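Uncharacterized protein (Sulfolobus tokodaii, PDB 2PD2) is of unknown function but belongs to the DsrE/DsrF-like family, whose better-known members take part in sulfur metabolism, often by relaying sulfur through a cysteine. Local coordinates at residues L44-S48 against D49-I53; I54-L57 against I58-I62; G66-N69 against S70-Q74. One frame throughout, in Å; residues are numbered along the deposited sequence.

Interaction 1 (L44-S48 against D49-I53)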
loop_
_atom_site.group_PDB
_atom_site.type_symbol
_atom_site.label_atom_id
_atom_site.label_comp_id
_atom_site.label_asym_id
_atom_site.label_seq_id
_atom_site.Cartn_x
_atom_site.Cartn_y
_atom_site.Cartn_z
ATOM N N LEU A 44 19.117 -2.697 3.141
ATOM C CA LEU A 44 19.866 -3.931 2.898
ATOM C C LEU A 44 21.381 -3.719 2.849
ATOM O O LEU A 44 22.129 -4.630 2.501
ATOM C CB LEU A 44 19.400 -4.602 1.593
ATOM C CG LEU A 44 17.910 -4.942 1.513
ATOM C CD1 LEU A 44 17.617 -5.668 0.212
ATOM C CD2 LEU A 44 17.510 -5.798 2.701
ATOM N N LEU A 45 21.830 -2.517 3.184
ATOM C CA LEU A 45 23.259 -2.227 3.188
ATOM C C LEU A 45 23.930 -2.941 4.363
ATOM O O LEU A 45 23.303 -3.170 5.397
ATOM C CB LEU A 45 23.490 -0.718 3.283
ATOM C CG LEU A 45 23.260 0.038 1.971
ATOM C CD1 LEU A 45 23.209 1.533 2.213
ATOM C CD2 LEU A 45 24.373 -0.315 1.002
ATOM N N LYS A 46 25.201 -3.295 4.201
ATOM C CA LYS A 46 25.936 -3.988 5.257
ATOM C C LYS A 46 26.040 -3.202 6.562
ATOM O O LYS A 46 26.114 -3.794 7.640
ATOM C CB LYS A 46 27.342 -4.349 4.771
ATOM C CG LYS A 46 27.396 -5.585 3.889
ATOM C CD LYS A 46 28.795 -5.801 3.333
ATOM C CE LYS A 46 28.882 -7.094 2.545
ATOM N NZ LYS A 46 30.240 -7.309 1.968
ATOM N N ASP A 47 26.052 -1.877 6.472
ATOM C CA ASP A 47 26.155 -1.046 7.665
ATOM C C ASP A 47 24.787 -0.520 8.102
ATOM O O ASP A 47 24.689 0.391 8.927
ATOM C CB ASP A 47 27.130 0.112 7.412
ATOM C CG ASP A 47 26.641 1.065 6.341
ATOM O OD1 ASP A 47 26.050 0.597 5.345
ATOM O OD2 ASP A 47 26.858 2.286 6.487
ATOM N N SER A 48 23.733 -1.115 7.546
ATOM C CA SER A 48 22.356 -0.741 7.866
ATOM C C SER A 48 22.020 -0.909 9.345
ATOM O O SER A 48 22.432 -1.879 9.977
ATOM C CB SER A 48 21.378 -1.591 7.047
ATOM O OG SER A 48 20.060 -1.455 7.551
ATOM N N ASP A 49 21.253 0.030 9.891
ATOM C CA ASP A 49 20.856 -0.042 11.291
ATOM C C ASP A 49 19.900 -1.208 11.552
ATOM O O ASP A 49 19.749 -1.648 12.690
ATOM C CB ASP A 49 20.197 1.270 11.740
ATOM C CG ASP A 49 21.170 2.437 11.761
ATOM O OD1 ASP A 49 22.349 2.225 12.115
ATOM O OD2 ASP A 49 20.760 3.570 11.436
ATOM N N THR A 50 19.251 -1.712 10.507
ATOM C CA THR A 50 18.328 -2.830 10.684
ATOM C C THR A 50 18.926 -4.170 10.251
ATOM O O THR A 50 18.209 -5.167 10.144
ATOM C CB THR A 50 17.007 -2.615 9.897
ATOM O OG1 THR A 50 17.309 -2.244 8.547
ATOM C CG2 THR A 50 16.148 -1.537 10.556
ATOM N N ARG A 51 20.235 -4.200 10.016
ATOM C CA ARG A 51 20.880 -5.434 9.583
ATOM C C ARG A 51 20.569 -6.648 10.460
ATOM O O ARG A 51 20.214 -7.715 9.947
ATOM C CB ARG A 51 22.400 -5.253 9.486
ATOM C CG ARG A 51 23.129 -6.547 9.130
ATOM C CD ARG A 51 24.565 -6.322 8.674
ATOM N NE ARG A 51 25.222 -7.587 8.347
ATOM C CZ ARG A 51 26.427 -7.684 7.792
ATOM N NH1 ARG A 51 27.110 -6.589 7.495
ATOM N NH2 ARG A 51 26.954 -8.877 7.545
ATOM N N SER A 52 20.689 -6.496 11.772
ATOM C CA SER A 52 20.429 -7.614 12.675
ATOM C C SER A 52 19.001 -8.136 12.554
ATOM O O SER A 52 18.755 -9.335 12.685
ATOM C CB SER A 52 20.728 -7.211 14.123
ATOM O OG SER A 52 19.877 -6.165 14.552
ATOM N N ILE A 53 18.054 -7.240 12.298
ATOM C CA ILE A 53 16.669 -7.661 12.154
ATOM C C ILE A 53 16.507 -8.429 10.837
ATOM O O ILE A 53 15.847 -9.468 10.788
ATOM C CB ILE A 53 15.722 -6.444 12.180
ATOM C CG1 ILE A 53 15.860 -5.722 13.527
ATOM C CG2 ILE A 53 14.291 -6.895 11.953
ATOM C CD1 ILE A 53 14.990 -4.482 13.673
#

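Interaction 2 (I54-L57 against I58-I62)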
loop_
_atom_site.group_PDB
_atom_site.type_symbol
_atom_site.label_atom_id
_atom_site.label_comp_id
_atom_site.label_asym_id
_atom_site.label_seq_id
_atom_site.Cartn_x
_atom_site.Cartn_y
_atom_site.Cartn_z
ATOM N N ILE A 54 17.113 -7.916 9.772
ATOM C CA ILE A 54 17.051 -8.572 8.469
ATOM C C ILE A 54 17.666 -9.972 8.553
ATOM O O ILE A 54 17.129 -10.938 8.008
ATOM C CB ILE A 54 17.802 -7.741 7.416
ATOM C CG1 ILE A 54 17.012 -6.464 7.126
ATOM C CG2 ILE A 54 18.012 -8.553 6.137
ATOM C CD1 ILE A 54 17.759 -5.477 6.281
ATOM N N GLU A 55 18.795 -10.073 9.247
ATOM C CA GLU A 55 19.480 -11.349 9.410
ATOM C C GLU A 55 18.607 -12.327 10.187
ATOM O O GLU A 55 18.615 -13.529 9.916
ATOM C CB GLU A 55 20.815 -11.134 10.126
ATOM C CG GLU A 55 21.777 -10.252 9.351
ATOM C CD GLU A 55 23.078 -10.012 10.094
ATOM O OE1 GLU A 55 23.023 -9.613 11.276
ATOM O OE2 GLU A 55 24.152 -10.214 9.494
ATOM N N ASP A 56 17.845 -11.812 11.147
ATOM C CA ASP A 56 16.950 -12.656 11.933
ATOM C C ASP A 56 15.819 -13.200 11.047
ATOM O O ASP A 56 15.429 -14.362 11.173
ATOM C CB ASP A 56 16.363 -11.863 13.105
ATOM C CG ASP A 56 15.397 -12.684 13.941
ATOM O OD1 ASP A 56 15.795 -13.757 14.450
ATOM O OD2 ASP A 56 14.236 -12.252 14.094
ATOM N N LEU A 57 15.296 -12.363 10.154
ATOM C CA LEU A 57 14.229 -12.791 9.251
ATOM C C LEU A 57 14.768 -13.896 8.339
ATOM O O LEU A 57 14.073 -14.869 8.038
ATOM C CB LEU A 57 13.733 -11.613 8.401
ATOM C CG LEU A 57 13.063 -10.446 9.142
ATOM C CD1 LEU A 57 12.627 -9.383 8.145
ATOM C CD2 LEU A 57 11.862 -10.948 9.931
ATOM N N ILE A 58 16.011 -13.738 7.903
ATOM C CA ILE A 58 16.640 -14.730 7.038
ATOM C C ILE A 58 16.756 -16.051 7.797
ATOM O O ILE A 58 16.527 -17.129 7.242
ATOM C CB ILE A 58 18.038 -14.250 6.577
ATOM C CG1 ILE A 58 17.872 -13.079 5.602
ATOM C CG2 ILE A 58 18.817 -15.405 5.930
ATOM C CD1 ILE A 58 19.170 -12.492 5.097
ATOM N N LYS A 59 17.095 -15.957 9.077
ATOM C CA LYS A 59 17.225 -17.140 9.922
ATOM C C LYS A 59 15.874 -17.859 9.984
ATOM O O LYS A 59 15.803 -19.086 9.979
ATOM C CB LYS A 59 17.662 -16.720 11.329
ATOM C CG LYS A 59 17.964 -17.869 12.280
ATOM C CD LYS A 59 19.302 -18.521 11.970
ATOM C CE LYS A 59 19.657 -19.563 13.027
ATOM N NZ LYS A 59 20.993 -20.182 12.792
ATOM N N LYS A 60 14.801 -17.076 10.038
ATOM C CA LYS A 60 13.452 -17.621 10.101
ATOM C C LYS A 60 12.978 -18.136 8.733
ATOM O O LYS A 60 11.792 -18.404 8.530
ATOM C CB LYS A 60 12.498 -16.548 10.643
ATOM C CG LYS A 60 12.682 -16.273 12.142
ATOM C CD LYS A 60 11.857 -15.083 12.610
ATOM C CE LYS A 60 11.745 -15.032 14.137
ATOM N NZ LYS A 60 13.059 -14.958 14.831
ATOM N N ASN A 61 13.922 -18.273 7.806
ATOM C CA ASN A 61 13.655 -18.769 6.455
ATOM C C ASN A 61 12.790 -17.845 5.595
ATOM O O ASN A 61 12.082 -18.295 4.694
ATOM C CB ASN A 61 13.020 -20.164 6.512
ATOM C CG ASN A 61 13.084 -20.884 5.178
ATOM O OD1 ASN A 61 14.094 -20.814 4.481
ATOM N ND2 ASN A 61 12.015 -21.590 4.823
ATOM N N ILE A 62 12.859 -16.550 5.870
ATOM C CA ILE A 62 12.105 -15.573 5.100
ATOM C C ILE A 62 12.983 -15.117 3.929
ATOM O O ILE A 62 14.171 -14.850 4.105
ATOM C CB ILE A 62 11.706 -14.383 6.002
ATOM C CG1 ILE A 62 10.629 -14.850 6.992
ATOM C CG2 ILE A 62 11.194 -13.220 5.168
ATOM C CD1 ILE A 62 10.214 -13.811 8.015
#

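Interaction 3 (G66-N69 against S70-Q74)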
loop_
_atom_site.group_PDB
_atom_site.type_symbol
_atom_site.label_atom_id
_atom_site.label_comp_id
_atom_site.label_asym_id
_atom_site.label_seq_id
_atom_site.Cartn_x
_atom_site.Cartn_y
_atom_site.Cartn_z
ATOM N N GLY A 66 15.925 -7.686 -2.930
ATOM C CA GLY A 66 16.186 -6.284 -3.213
ATOM C C GLY A 66 15.997 -5.964 -4.688
ATOM O O GLY A 66 16.326 -6.778 -5.555
ATOM N N CYS A 67 15.469 -4.777 -4.976
ATOM C CA CYS A 67 15.227 -4.341 -6.352
ATOM C C CYS A 67 16.485 -3.785 -7.025
ATOM O O CYS A 67 17.097 -2.843 -6.523
ATOM C CB CYS A 67 14.126 -3.273 -6.368
ATOM S SG CYS A 67 13.942 -2.411 -7.951
ATOM N N GLU A 68 16.857 -4.366 -8.163
ATOM C CA GLU A 68 18.040 -3.929 -8.916
ATOM C C GLU A 68 17.902 -2.483 -9.393
ATOM O O GLU A 68 18.855 -1.710 -9.320
ATOM C CB GLU A 68 18.268 -4.853 -10.118
ATOM C CG GLU A 68 19.346 -4.403 -11.102
ATOM C CD GLU A 68 20.749 -4.518 -10.546
ATOM O OE1 GLU A 68 21.101 -5.599 -10.030
ATOM O OE2 GLU A 68 21.508 -3.529 -10.634
ATOM N N ASN A 69 16.723 -2.117 -9.891
ATOM C CA ASN A 69 16.510 -0.744 -10.348
ATOM C C ASN A 69 16.771 0.229 -9.211
ATOM O O ASN A 69 17.379 1.284 -9.404
ATOM C CB ASN A 69 15.079 -0.537 -10.855
ATOM C CG ASN A 69 14.839 -1.180 -12.203
ATOM O OD1 ASN A 69 15.689 -1.116 -13.097
ATOM N ND2 ASN A 69 13.671 -1.788 -12.369
ATOM N N SER A 70 16.304 -0.135 -8.021
ATOM C CA SER A 70 16.469 0.705 -6.841
ATOM C C SER A 70 17.924 0.735 -6.375
ATOM O O SER A 70 18.428 1.780 -5.961
ATOM C CB SER A 70 15.552 0.204 -5.725
ATOM O OG SER A 70 14.198 0.268 -6.141
ATOM N N ILE A 71 18.597 -0.412 -6.429
ATOM C CA ILE A 71 20.007 -0.464 -6.051
ATOM C C ILE A 71 20.768 0.513 -6.946
ATOM O O ILE A 71 21.598 1.280 -6.466
ATOM C CB ILE A 71 20.593 -1.882 -6.245
ATOM C CG1 ILE A 71 20.045 -2.815 -5.169
ATOM C CG2 ILE A 71 22.127 -1.840 -6.208
ATOM C CD1 ILE A 71 20.423 -4.266 -5.380
ATOM N N ARG A 72 20.466 0.493 -8.244
ATOM C CA ARG A 72 21.133 1.373 -9.206
ATOM C C ARG A 72 20.837 2.855 -9.009
ATOM O O ARG A 72 21.745 3.683 -9.059
ATOM C CB ARG A 72 20.765 0.977 -10.639
ATOM C CG ARG A 72 21.289 -0.387 -11.068
ATOM C CD ARG A 72 20.872 -0.713 -12.500
ATOM N NE ARG A 72 21.382 -2.007 -12.950
ATOM C CZ ARG A 72 21.235 -2.480 -14.185
ATOM N NH1 ARG A 72 20.590 -1.767 -15.099
ATOM N NH2 ARG A 72 21.734 -3.666 -14.508
ATOM N N SER A 73 19.570 3.196 -8.793
ATOM C CA SER A 73 19.198 4.594 -8.597
ATOM C C SER A 73 19.724 5.170 -7.275
ATOM O O SER A 73 19.865 6.383 -7.138
ATOM C CB SER A 73 17.674 4.756 -8.674
ATOM O OG SER A 73 17.025 4.016 -7.656
ATOM N N GLN A 74 20.008 4.306 -6.305
ATOM C CA GLN A 74 20.537 4.756 -5.018
ATOM C C GLN A 74 22.065 4.690 -5.031
ATOM O O GLN A 74 22.717 4.891 -4.006
ATOM C CB GLN A 74 19.996 3.881 -3.883
ATOM C CG GLN A 74 18.520 4.100 -3.544
ATOM C CD GLN A 74 18.261 5.471 -2.958
ATOM O OE1 GLN A 74 19.068 5.991 -2.185
ATOM N NE2 GLN A 74 17.127 6.058 -3.309
#

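Interaction 1 (L44-S48 against D49-I53)
Ser48 and Thr50 meet where the loop that follows strand 31-36 turns into helix 51-59, and they form the close-packed half of this contact. The OG of Ser48 takes the backbone N of Thr50 at 3.1 Å, and the two hydroxyl oxygens, Ser48 OG and Thr50 OG1, stand 3.0 Å apart. Ser48 OG also bonds to the backbone oxygen of Ala43, so one small side chain ties the incoming loop to the residue just before the helix. Its position follows from a first torsion that sets OG opposite the backbone N (chi1 167°) and beside the carbonyl carbon, facing the oncoming chain. The buried side chain of Thr50 also packs on Val13 and Leu17 of helix 13-26. A type I turn from Ser48 to Arg51 completes this half: Arg51 N reaches Ser48 O at 3.2 Å.

The outer half is looser and lies at the surface. Here the extended chain of Arg51 runs back alongside Lys46, the two side chains pointing the same way. Arg51 NH1 gives a nearly straight bond (166°) to the backbone O of Lys46 at 3.0 Å, with the acceptor at the guanidinium edge and almost in its plane. The same Arg51 NH1 lies 3.5 Å from Lys46 CB. The lysine chain continues outward, where Lys46 NZ bonds to the backbone oxygen of Asp79 and lies 6.4 Å from Arg51 NH1.

Because Arg51 NE pairs with Glu55 while NH1 holds a carbonyl, the guanidinium is fixed in rotation by two acceptors, and the carboxylate probably offsets the nearby like charge of Lys46.

Interaction 2 (I54-L57 against I58-I62)
Leu57 and Ile62 touch through their branch ends, Leu57 CD2 lying 3.8 Å from Ile62 CD1 as the two side chains cross at a slant. A second apolar touch, one turn back, brings Ile58 CD1 to 4.2 Å from Ile54 CG2. On the more exposed flank Lys60 folds back along the helix to Asp56. Lys60 NZ comes within 3.0 Å of Asp56 OD1, meeting that oxygen on the syn side and 21° out of the carboxylate plane; the bond to the other oxygen is weak, but both belong to one salt bridge. The lysine gets there by staying extended through its middle carbons and bending only at the last torsion (chi4 58°), which swings the ammonium onto the carboxylate.

Backbone bonds set these side chains in place. Ile58 N, Lys59 N and Lys60 N donate in turn to the carbonyls of Ile54, Glu55 and Asp56, continuing the regular helical pattern, and the spacing of four residues puts Asp56 and Lys60 on one flank. Beyond them the pattern changes: Ile62 N turns back to Leu57 O at 3.0 Å, which brings Ile62 back against Leu57.

Further out, Leu57 packs on Leu17, Val20 and Ile21 of helix 13-26, and Ile62 on Ile32 and Val34 of strand 31-36. Asn61, at positive phi (67°), donates its backbone N to Ile58 O at 2.9 Å. With Asn61 as the C-prime residue, these two backward bonds form a Schellman motif, accompanied by the Leu57-Ile62 apolar contact; it ends the helix of a beta-alpha-beta unit and turns the chain into strand 63-67 of the parallel sheet.

Interaction 3 (G66-N69 against S70-Q74)
Glu68, in the first turn of helix 68-73, reaches across to Arg72, and its side chain can be followed outward. Its CB begins by pointing away from the following turn. The first torsion sets CG opposite the backbone N, which places Glu68 CG 3.6 Å from Arg72 NE. The bend at chi2 (71°) then brings the carboxylate round, and Glu68 CD stands 3.5 Å from Arg72 NE. At the tip, Glu68 OE2 accepts from Arg72 NE at 2.8 Å in a salt bridge, and OE2 also lies 3.2 Å from Arg72 CG. The bond is bent (138°): NE meets the anti side of OE2, and the carboxylate and guanidinium planes stand 68° apart, unlike a flat two-pronged pair.

One residue earlier the helix start is capped by sulfur. Cys67 SG, at the N-cap, accepts Ser70 N at 3.3 Å, while Cys67 O takes Ile71 N at 2.9 Å. Ser70 OG, 3.2 Å from Cys67 SG, accepts from the backbone N of Gln38. Asn69 packs on Asn22 of a second subunit.

Chemically, then, the thiol takes the N-H of Ser70 and so caps the first turn where strand 63-67 passes directly into helix 68-73, while the Glu68-Arg72 bridge ties that turn to the next.

The three contacts follow one another along the chain, from the loop after strand 31-36, through helix 51-59, to the end of strand 63-67 and helix 68-73. Interactions 1 and 2 share helix 51-59, one at its start and the other at its end, with centres about 12 Å apart; they touch where Leu44 CD2 packs 3.6 Å from Ile54 CD1. Interaction 3 lies about 16 Å from interaction 1, centre to centre, yet Leu44 CD1 comes within 3.8 Å of Gly66 CA, so Leu44 bridges both neighbours. Interactions 2 and 3, about 21 Å apart between centres, sit on opposite sides of the chain's centre and are linked through strand 63-67. No ligand marks an active site.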